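Long-range contacts in xylulokinase (Brucella ovis, PDB 5VM1), which probably phosphorylates D-xylulose to D-xylulose 5-phosphate at the expense of ATP, as a member of the FGGY family of carbohydrate kinases: residues Gln210-Arg222 with Leu231-Asp243; Asn244-His258 with Thr265-Gln277. All coordinates share one frame; numbering follows the deposited sequence.

Contact 1. Residues Gln210-Arg222 with Leu231-Asp243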
loop_
_atom_site.group_PDB
_atom_site.type_symbol
_atom_site.label_atom_id
_atom_site.label_comp_id
_atom_site.label_asym_id
_atom_site.label_seq_id
_atom_site.Cartn_x
_atom_site.Cartn_y
_atom_site.Cartn_z
ATOM N N GLN A 210 20.079 0.459 -8.977
ATOM C CA GLN A 210 19.776 1.370 -10.070
ATOM C C GLN A 210 18.265 1.483 -10.222
ATOM O O GLN A 210 17.522 0.553 -9.890
ATOM C CB GLN A 210 20.446 0.915 -11.374
ATOM N N LEU A 211 17.817 2.667 -10.651
ATOM C CA LEU A 211 16.404 3.010 -10.752
ATOM C C LEU A 211 15.889 2.900 -12.186
ATOM O O LEU A 211 16.599 3.207 -13.152
ATOM C CB LEU A 211 16.157 4.417 -10.217
ATOM C CG LEU A 211 16.475 4.536 -8.730
ATOM C CD1 LEU A 211 16.538 5.983 -8.317
ATOM C CD2 LEU A 211 15.389 3.813 -7.951
ATOM N N VAL A 212 14.642 2.448 -12.307
ATOM C CA VAL A 212 13.935 2.292 -13.569
ATOM C C VAL A 212 12.477 2.626 -13.292
ATOM O O VAL A 212 12.052 2.710 -12.141
ATOM C CB VAL A 212 14.036 0.860 -14.149
ATOM C CG1 VAL A 212 15.455 0.499 -14.509
ATOM C CG2 VAL A 212 13.456 -0.153 -13.161
ATOM N N GLU A 213 11.701 2.806 -14.358
ATOM C CA GLU A 213 10.258 2.878 -14.175
ATOM C C GLU A 213 9.708 1.470 -14.011
ATOM O O GLU A 213 10.262 0.508 -14.544
ATOM C CB GLU A 213 9.565 3.591 -15.335
ATOM C CG GLU A 213 10.061 5.002 -15.536
ATOM C CD GLU A 213 9.692 5.915 -14.412
ATOM O OE1 GLU A 213 8.842 5.555 -13.572
ATOM O OE2 GLU A 213 10.267 7.009 -14.370
ATOM N N GLY A 214 8.636 1.356 -13.220
ATOM C CA GLY A 214 8.112 0.048 -12.874
ATOM C C GLY A 214 7.705 -0.783 -14.067
ATOM O O GLY A 214 7.769 -2.012 -14.023
ATOM N N SER A 215 7.247 -0.135 -15.126
ATOM C CA SER A 215 6.780 -0.827 -16.309
ATOM C C SER A 215 7.878 -1.051 -17.336
ATOM O O SER A 215 7.606 -1.625 -18.399
ATOM C CB SER A 215 5.632 -0.042 -16.942
ATOM O OG SER A 215 6.089 1.254 -17.258
ATOM N N GLU A 216 9.105 -0.614 -17.075
ATOM C CA GLU A 216 10.120 -0.834 -18.095
ATOM C C GLU A 216 10.949 -2.070 -17.741
ATOM O O GLU A 216 10.893 -2.579 -16.621
ATOM C CB GLU A 216 10.986 0.418 -18.344
ATOM C CG GLU A 216 11.915 0.959 -17.286
ATOM C CD GLU A 216 12.288 2.438 -17.554
ATOM O OE1 GLU A 216 11.621 3.073 -18.422
ATOM O OE2 GLU A 216 13.255 2.950 -16.923
ATOM N N ALA A 217 11.671 -2.589 -18.739
ATOM C CA ALA A 217 12.401 -3.842 -18.576
ATOM C C ALA A 217 13.562 -3.630 -17.627
ATOM O O ALA A 217 14.318 -2.665 -17.772
ATOM C CB ALA A 217 12.920 -4.331 -19.918
ATOM N N ALA A 218 13.689 -4.507 -16.635
ATOM C CA ALA A 218 14.652 -4.296 -15.562
ATOM C C ALA A 218 15.246 -5.635 -15.101
ATOM O O ALA A 218 15.074 -6.079 -13.957
ATOM C CB ALA A 218 13.985 -3.502 -14.436
ATOM N N GLY A 219 15.963 -6.275 -16.020
ATOM C CA GLY A 219 16.653 -7.528 -15.813
ATOM C C GLY A 219 16.051 -8.651 -16.639
ATOM O O GLY A 219 14.924 -8.570 -17.142
ATOM N N CYS A 220 16.849 -9.705 -16.807
ATOM C CA CYS A 220 16.427 -10.937 -17.451
ATOM C C CYS A 220 16.564 -12.079 -16.452
ATOM O O CYS A 220 17.450 -12.071 -15.595
ATOM C CB CYS A 220 17.266 -11.219 -18.718
ATOM S SG CYS A 220 17.070 -9.987 -20.030
ATOM N N LEU A 221 15.675 -13.060 -16.555
ATOM C CA LEU A 221 15.746 -14.217 -15.671
ATOM C C LEU A 221 17.048 -14.991 -15.871
ATOM O O LEU A 221 17.446 -15.278 -17.006
ATOM C CB LEU A 221 14.538 -15.119 -15.916
ATOM C CG LEU A 221 14.363 -16.353 -15.035
ATOM C CD1 LEU A 221 14.194 -15.979 -13.561
ATOM C CD2 LEU A 221 13.171 -17.158 -15.555
ATOM N N ARG A 222 17.707 -15.329 -14.760
ATOM C CA ARG A 222 18.968 -16.064 -14.819
ATOM C C ARG A 222 18.770 -17.414 -15.499
ATOM O O ARG A 222 17.758 -18.090 -15.290
ATOM C CB ARG A 222 19.552 -16.246 -13.408
ATOM C CG ARG A 222 20.406 -15.060 -12.935
ATOM C CD ARG A 222 21.130 -15.280 -11.589
ATOM N NE ARG A 222 20.227 -15.686 -10.521
ATOM C CZ ARG A 222 20.268 -16.850 -9.884
ATOM N NH1 ARG A 222 21.190 -17.752 -10.177
ATOM N NH2 ARG A 222 19.386 -17.103 -8.927
ATOM N N LEU A 231 11.980 -22.633 -19.204
ATOM C CA LEU A 231 11.497 -21.429 -19.860
ATOM C C LEU A 231 11.934 -21.430 -21.323
ATOM O O LEU A 231 13.124 -21.601 -21.631
ATOM C CB LEU A 231 12.008 -20.184 -19.133
ATOM N N THR A 232 10.960 -21.225 -22.222
ATOM C CA THR A 232 11.193 -21.335 -23.664
ATOM C C THR A 232 11.990 -20.157 -24.215
ATOM O O THR A 232 12.811 -20.335 -25.125
ATOM C CB THR A 232 9.848 -21.463 -24.406
ATOM O OG1 THR A 232 9.252 -22.737 -24.129
ATOM C CG2 THR A 232 10.017 -21.313 -25.921
ATOM N N ALA A 233 11.775 -18.956 -23.689
ATOM C CA ALA A 233 12.351 -17.762 -24.284
ATOM C C ALA A 233 13.111 -16.948 -23.247
ATOM O O ALA A 233 13.115 -17.252 -22.051
ATOM C CB ALA A 233 11.274 -16.885 -24.934
ATOM N N SER A 234 13.780 -15.911 -23.754
ATOM C CA SER A 234 14.371 -14.884 -22.910
ATOM C C SER A 234 13.272 -14.224 -22.085
ATOM O O SER A 234 12.352 -13.615 -22.641
ATOM C CB SER A 234 15.098 -13.856 -23.779
ATOM O OG SER A 234 15.558 -12.775 -22.992
ATOM N N VAL A 235 13.347 -14.382 -20.764
ATOM C CA VAL A 235 12.297 -13.933 -19.855
ATOM C C VAL A 235 12.704 -12.576 -19.286
ATOM O O VAL A 235 13.631 -12.485 -18.474
ATOM C CB VAL A 235 12.053 -14.952 -18.735
ATOM C CG1 VAL A 235 10.918 -14.499 -17.850
ATOM C CG2 VAL A 235 11.748 -16.311 -19.316
ATOM N N ILE A 236 11.956 -11.533 -19.643
ATOM C CA ILE A 236 12.201 -10.185 -19.135
ATOM C C ILE A 236 11.538 -10.045 -17.768
ATOM O O ILE A 236 10.440 -10.572 -17.542
ATOM C CB ILE A 236 11.653 -9.136 -20.126
ATOM C CG1 ILE A 236 12.631 -8.866 -21.272
ATOM C CG2 ILE A 236 11.255 -7.837 -19.415
ATOM C CD1 ILE A 236 11.948 -8.281 -22.523
ATOM N N VAL A 237 12.222 -9.383 -16.830
ATOM C CA VAL A 237 11.656 -9.041 -15.523
ATOM C C VAL A 237 11.369 -7.542 -15.472
ATOM O O VAL A 237 12.250 -6.722 -15.762
ATOM C CB VAL A 237 12.571 -9.458 -14.358
ATOM C CG1 VAL A 237 11.878 -9.175 -13.041
ATOM C CG2 VAL A 237 12.892 -10.937 -14.439
ATOM N N ALA A 238 10.138 -7.186 -15.101
ATOM C CA ALA A 238 9.732 -5.790 -15.069
ATOM C C ALA A 238 10.294 -5.077 -13.838
ATOM O O ALA A 238 10.812 -5.691 -12.897
ATOM C CB ALA A 238 8.213 -5.666 -15.093
ATOM N N GLY A 239 10.216 -3.746 -13.875
ATOM C CA GLY A 239 10.603 -2.974 -12.714
ATOM C C GLY A 239 9.753 -3.304 -11.505
ATOM O O GLY A 239 10.260 -3.417 -10.385
ATOM N N GLY A 240 8.459 -3.486 -11.719
ATOM C CA GLY A 240 7.568 -3.809 -10.636
ATOM C C GLY A 240 7.078 -2.565 -9.918
ATOM O O GLY A 240 7.142 -1.449 -10.415
ATOM N N ALA A 241 6.590 -2.770 -8.709
ATOM C CA ALA A 241 6.098 -1.631 -7.958
ATOM C C ALA A 241 6.020 -2.037 -6.501
ATOM O O ALA A 241 6.088 -3.222 -6.171
ATOM C CB ALA A 241 4.740 -1.170 -8.498
ATOM N N GLY A 242 5.892 -1.043 -5.622
ATOM C CA GLY A 242 5.438 -1.347 -4.282
ATOM C C GLY A 242 3.986 -1.782 -4.310
ATOM O O GLY A 242 3.261 -1.521 -5.278
ATOM N N ASP A 243 3.548 -2.440 -3.225
ATOM C CA ASP A 243 2.241 -3.107 -3.260
ATOM C C ASP A 243 1.115 -2.113 -3.527
ATOM O O ASP A 243 0.158 -2.436 -4.240
ATOM C CB ASP A 243 1.953 -3.901 -1.983
ATOM C CG ASP A 243 2.089 -3.072 -0.726
ATOM O OD1 ASP A 243 2.319 -1.856 -0.845
ATOM O OD2 ASP A 243 1.943 -3.639 0.385
#
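The side chains of Leu221 and Val235 run alongside each other in a common direction, CB to CB 3.8 Å. With CG of Leu221 anti to the backbone N (chi1 -176°), its CD2 runs along the valine and comes 4.0 Å from Val235 CB. Leu221 N also donates to Val235 O at 2.9 Å, with an N-H...O angle of 167°. Further along, Val237 is gripped through both of its polar backbone atoms, its N giving a bond to Gly219 O and its O taking one from Ala218 N, each 2.8 Å long. The backbone bonds make strand 217-220 the antiparallel edge strand of the six-stranded mixed sheet in the N-terminal half of this FGGY kinase, which belongs to the actin-like ATPase clan. Cys220 and Ile236 share a face of it, and Ala217 CB meets Ile236 CG2 at 3.9 Å. Ala217 pairs with Ala238 but Cys220 with Ile236, a shift of one residue that defines a beta bulge. Beyond it, the type I turn from Glu213 to Glu216 sits against Gly239 and Gly240: Gly240 N meets Gly214 O on a lone pair at 2.8 Å, whereas the bond from Gly239 N to Glu216 O is weak. Glu213 N comes to Glu216 OE2 from above the carboxylate plane, at 3.0 Å, bracing the turn. Outside the segments, Arg191 forms a salt bridge with Glu213, and Arg166 binds the carbonyls of Ala238 and Gly239.

Contact 2. Residues Asn244-His258 with Thr265-Gln277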
loop_
_atom_site.group_PDB
_atom_site.type_symbol
_atom_site.label_atom_id
_atom_site.label_comp_id
_atom_site.label_asym_id
_atom_site.label_seq_id
_atom_site.Cartn_x
_atom_site.Cartn_y
_atom_site.Cartn_z
ATOM N N ASN A 244 1.213 -0.897 -2.992
ATOM C CA ASN A 244 0.144 0.064 -3.244
ATOM C C ASN A 244 0.070 0.422 -4.722
ATOM O O ASN A 244 -0.984 0.277 -5.347
ATOM C CB ASN A 244 0.333 1.294 -2.374
ATOM C CG ASN A 244 -0.001 1.022 -0.929
ATOM O OD1 ASN A 244 0.879 0.728 -0.116
ATOM N ND2 ASN A 244 -1.278 1.157 -0.588
ATOM N N ALA A 245 1.192 0.862 -5.300
ATOM C CA ALA A 245 1.250 1.184 -6.718
ATOM C C ALA A 245 0.993 -0.059 -7.574
ATOM O O ALA A 245 0.411 0.036 -8.660
ATOM C CB ALA A 245 2.604 1.812 -7.042
ATOM N N ALA A 246 1.441 -1.233 -7.116
ATOM C CA ALA A 246 1.125 -2.463 -7.839
ATOM C C ALA A 246 -0.368 -2.717 -7.848
ATOM O O ALA A 246 -0.965 -2.994 -8.894
ATOM C CB ALA A 246 1.824 -3.652 -7.187
ATOM N N SER A 247 -0.987 -2.592 -6.678
ATOM C CA SER A 247 -2.424 -2.785 -6.536
ATOM C C SER A 247 -3.189 -1.845 -7.454
ATOM O O SER A 247 -4.127 -2.261 -8.144
ATOM C CB SER A 247 -2.792 -2.546 -5.073
ATOM O OG SER A 247 -3.947 -3.233 -4.717
ATOM N N ALA A 248 -2.753 -0.579 -7.511
ATOM C CA ALA A 248 -3.391 0.420 -8.366
ATOM C C ALA A 248 -3.268 0.074 -9.850
ATOM O O ALA A 248 -4.212 0.294 -10.618
ATOM C CB ALA A 248 -2.789 1.798 -8.097
ATOM N N CYS A 249 -2.121 -0.485 -10.271
ATOM C CA CYS A 249 -1.998 -0.986 -11.641
ATOM C C CYS A 249 -2.949 -2.138 -11.895
ATOM O O CYS A 249 -3.511 -2.252 -12.982
ATOM C CB CYS A 249 -0.573 -1.445 -11.940
ATOM S SG CYS A 249 0.641 -0.144 -12.134
ATOM N N GLY A 250 -3.155 -3.000 -10.899
ATOM C CA GLY A 250 -4.139 -4.059 -11.057
ATOM C C GLY A 250 -5.554 -3.528 -11.164
ATOM O O GLY A 250 -6.398 -4.130 -11.828
ATOM N N MET A 251 -5.828 -2.395 -10.525
ATOM C CA MET A 251 -7.164 -1.829 -10.478
ATOM C C MET A 251 -7.458 -0.848 -11.601
ATOM O O MET A 251 -8.617 -0.453 -11.757
ATOM C CB MET A 251 -7.365 -1.085 -9.165
ATOM C CG MET A 251 -8.814 -0.981 -8.789
ATOM S SD MET A 251 -9.115 -2.369 -7.725
ATOM C CE MET A 251 -7.857 -1.909 -6.489
ATOM N N GLY A 252 -6.459 -0.454 -12.392
ATOM C CA GLY A 252 -6.648 0.587 -13.384
ATOM C C GLY A 252 -6.563 1.996 -12.838
ATOM O O GLY A 252 -6.959 2.942 -13.535
ATOM N N THR A 253 -6.055 2.176 -11.621
ATOM C CA THR A 253 -5.970 3.504 -11.025
ATOM C C THR A 253 -4.621 4.144 -11.368
ATOM O O THR A 253 -3.696 4.201 -10.566
ATOM C CB THR A 253 -6.176 3.410 -9.524
ATOM O OG1 THR A 253 -7.290 2.561 -9.270
ATOM C CG2 THR A 253 -6.455 4.773 -8.970
ATOM N N VAL A 254 -4.514 4.607 -12.612
ATOM C CA VAL A 254 -3.262 5.171 -13.104
ATOM C C VAL A 254 -3.466 6.530 -13.780
ATOM O O VAL A 254 -2.497 7.262 -14.018
ATOM C CB VAL A 254 -2.573 4.174 -14.050
ATOM C CG1 VAL A 254 -2.237 2.907 -13.319
ATOM C CG2 VAL A 254 -3.476 3.862 -15.209
ATOM N N LYS A 255 -4.781 6.907 -14.114
ATOM C CA LYS A 255 -4.949 8.230 -14.733
ATOM C C LYS A 255 -5.281 9.287 -13.690
ATOM O O LYS A 255 -5.850 8.968 -12.642
ATOM C CB LYS A 255 -6.066 8.215 -15.779
ATOM C CG LYS A 255 -5.741 7.443 -17.058
ATOM C CD LYS A 255 -6.720 7.761 -18.182
ATOM C CE LYS A 255 -8.082 7.103 -18.001
ATOM N NZ LYS A 255 -8.870 7.173 -19.295
ATOM N N PRO A 256 -4.904 10.543 -13.939
ATOM C CA PRO A 256 -5.138 11.595 -12.940
ATOM C C PRO A 256 -6.597 11.720 -12.527
ATOM O O PRO A 256 -7.513 11.754 -13.361
ATOM C CB PRO A 256 -4.633 12.863 -13.633
ATOM C CG PRO A 256 -3.623 12.394 -14.589
ATOM C CD PRO A 256 -3.921 10.961 -14.946
ATOM N N GLY A 257 -6.795 11.829 -11.215
ATOM C CA GLY A 257 -8.109 11.955 -10.632
ATOM C C GLY A 257 -8.821 10.652 -10.381
ATOM O O GLY A 257 -9.906 10.666 -9.774
ATOM N N HIS A 258 -8.272 9.537 -10.864
ATOM C CA HIS A 258 -8.799 8.216 -10.567
ATOM C C HIS A 258 -8.301 7.747 -9.214
ATOM O O HIS A 258 -7.116 7.884 -8.892
ATOM C CB HIS A 258 -8.399 7.229 -11.654
ATOM C CG HIS A 258 -9.190 7.389 -12.912
ATOM N ND1 HIS A 258 -9.965 6.376 -13.436
ATOM C CD2 HIS A 258 -9.341 8.450 -13.741
ATOM C CE1 HIS A 258 -10.557 6.804 -14.537
ATOM N NE2 HIS A 258 -10.192 8.058 -14.744
ATOM N N THR A 265 -7.524 -3.266 7.057
ATOM C CA THR A 265 -7.233 -3.022 8.467
ATOM C C THR A 265 -6.987 -1.549 8.712
ATOM O O THR A 265 -7.560 -0.952 9.627
ATOM C CB THR A 265 -6.030 -3.849 8.904
ATOM O OG1 THR A 265 -6.456 -5.194 9.137
ATOM C CG2 THR A 265 -5.407 -3.271 10.177
ATOM N N SER A 266 -6.191 -0.936 7.849
ATOM C CA SER A 266 -6.073 0.505 7.753
ATOM C C SER A 266 -6.754 0.950 6.475
ATOM O O SER A 266 -6.827 0.197 5.505
ATOM C CB SER A 266 -4.619 0.920 7.762
ATOM O OG SER A 266 -4.076 0.559 9.008
ATOM N N GLY A 267 -7.339 2.142 6.509
ATOM C CA GLY A 267 -7.937 2.689 5.301
ATOM C C GLY A 267 -6.865 3.326 4.439
ATOM O O GLY A 267 -5.941 3.967 4.934
ATOM N N VAL A 268 -6.993 3.151 3.131
ATOM C CA VAL A 268 -6.095 3.828 2.201
ATOM C C VAL A 268 -6.921 4.465 1.103
ATOM O O VAL A 268 -7.756 3.801 0.480
ATOM C CB VAL A 268 -5.033 2.889 1.595
ATOM C CG1 VAL A 268 -4.279 3.604 0.525
ATOM C CG2 VAL A 268 -4.065 2.439 2.664
ATOM N N LEU A 269 -6.666 5.744 0.857
ATOM C CA LEU A 269 -7.246 6.475 -0.260
ATOM C C LEU A 269 -6.097 6.725 -1.231
ATOM O O LEU A 269 -5.154 7.443 -0.897
ATOM C CB LEU A 269 -7.865 7.780 0.232
ATOM C CG LEU A 269 -8.612 8.659 -0.758
ATOM C CD1 LEU A 269 -9.876 7.936 -1.233
ATOM C CD2 LEU A 269 -8.964 9.978 -0.124
ATOM N N PHE A 270 -6.149 6.090 -2.405
ATOM C CA PHE A 270 -5.072 6.123 -3.393
ATOM C C PHE A 270 -5.559 6.889 -4.600
ATOM O O PHE A 270 -6.548 6.501 -5.222
ATOM C CB PHE A 270 -4.651 4.727 -3.826
ATOM C CG PHE A 270 -3.452 4.697 -4.780
ATOM C CD1 PHE A 270 -3.563 5.125 -6.096
ATOM C CD2 PHE A 270 -2.217 4.187 -4.352
ATOM C CE1 PHE A 270 -2.478 5.075 -6.951
ATOM C CE2 PHE A 270 -1.123 4.133 -5.200
ATOM C CZ PHE A 270 -1.261 4.567 -6.506
ATOM N N ALA A 271 -4.838 7.943 -4.952
ATOM C CA ALA A 271 -5.167 8.762 -6.099
ATOM C C ALA A 271 -3.960 8.846 -7.021
ATOM O O ALA A 271 -2.854 9.185 -6.575
ATOM C CB ALA A 271 -5.597 10.160 -5.638
ATOM N N ALA A 272 -4.172 8.561 -8.304
ATOM C CA ALA A 272 -3.114 8.720 -9.287
ATOM C C ALA A 272 -3.010 10.181 -9.722
ATOM O O ALA A 272 -4.030 10.869 -9.855
ATOM C CB ALA A 272 -3.371 7.813 -10.482
ATOM N N ASN A 273 -1.762 10.656 -9.924
ATOM C CA ASN A 273 -1.459 12.044 -10.290
ATOM C C ASN A 273 -0.655 12.172 -11.588
ATOM O O ASN A 273 0.256 11.378 -11.860
ATOM C CB ASN A 273 -0.653 12.787 -9.207
ATOM C CG ASN A 273 -1.318 12.794 -7.840
ATOM O OD1 ASN A 273 -0.633 12.820 -6.822
ATOM N ND2 ASN A 273 -2.644 12.772 -7.810
ATOM N N GLY A 274 -0.933 13.234 -12.344
ATOM C CA GLY A 274 -0.156 13.593 -13.519
ATOM C C GLY A 274 1.129 14.346 -13.237
ATOM O O GLY A 274 1.930 14.562 -14.155
ATOM N N ALA A 275 1.335 14.752 -11.984
ATOM C CA ALA A 275 2.553 15.415 -11.554
ATOM C C ALA A 275 2.847 15.041 -10.106
ATOM O O ALA A 275 2.066 14.348 -9.447
ATOM C CB ALA A 275 2.442 16.937 -11.701
ATOM N N TYR A 276 4.027 15.456 -9.643
ATOM C CA TYR A 276 4.412 15.289 -8.248
ATOM C C TYR A 276 3.726 16.363 -7.413
ATOM O O TYR A 276 3.974 17.559 -7.598
ATOM C CB TYR A 276 5.926 15.347 -8.121
ATOM C CG TYR A 276 6.456 15.507 -6.715
ATOM C CD1 TYR A 276 6.257 14.531 -5.732
ATOM C CD2 TYR A 276 7.188 16.639 -6.382
ATOM C CE1 TYR A 276 6.791 14.702 -4.452
ATOM C CE2 TYR A 276 7.691 16.820 -5.145
ATOM C CZ TYR A 276 7.505 15.870 -4.183
ATOM O OH TYR A 276 8.056 16.146 -2.962
ATOM N N GLN A 277 2.874 15.938 -6.486
ATOM C CA GLN A 277 1.964 16.832 -5.771
ATOM C C GLN A 277 2.050 16.570 -4.269
ATOM O O GLN A 277 1.115 16.046 -3.655
ATOM C CB GLN A 277 0.543 16.634 -6.296
ATOM C CG GLN A 277 0.471 16.691 -7.793
ATOM C CD GLN A 277 -0.915 16.463 -8.319
ATOM O OE1 GLN A 277 -1.095 16.017 -9.455
ATOM N NE2 GLN A 277 -1.910 16.771 -7.505
#
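The Phe270 ring has Ala248 CB over one face, 3.8 Å from the ring centroid and 25° off the normal, which meets the geometry of a CH-pi contact. The methyl is offset toward the rim, above CE1 and CZ. The arrangement is helix-on-sheet packing: helix 244-251 crosses strand 267-273 at 71°, with axes 10.0 Å apart, and the loop after it turns back to enter strand 259-263, the antiparallel neighbour of 267-273. Thr253 O and Asn244 O approach the same ring obliquely, and His289 meets it edge-to-face, while the His296 ring stacks with it. At the imidazole of His258, Pro256 O lies at the edge, in the ring plane. The first torsion of Phe270 (chi1 -175°) swings the ring away from its own N and over to the helix; the Phe270 and Thr253 side chains pass each other head to tail, CD1 of Phe270 4.1 Å from CG2 of Thr253. Two residues along the strand, Ala272 CB fits against the loop backbone, 3.5 Å from Lys255 O. The type II turn from Lys255 to His258 then joins the strand through both polar backbone atoms of Ala272. Ala272 N donates to His258 O at 3.1 Å, and Ala272 O accepts from Gly257 N. That same carbonyl receives a CA-H...O contact from Pro256, and Pro256 CG rests 3.6 Å from Gly274 N, just past the end of the strand.

How the contacts relate
Both segments of contact 1 come earlier in the chain than those of contact 2, with the centres about 21 Å apart. Strand 236-242 of contact 1 runs directly into helix 243-251, whose greater part belongs to contact 2, and the two meet in packing where Ala241 CB lies 3.6 Å from Ala246 N. Each contact belongs to a different mixed sheet: contact 1 forms the 217-220 edge of the six-stranded one, and contact 2 covers strand 267-273 of the seven-stranded one. The strand-to-helix junction therefore links the two sheets, and at it lies Asp243, the predicted proton acceptor, consistent with an active site between the two halves of the kinase.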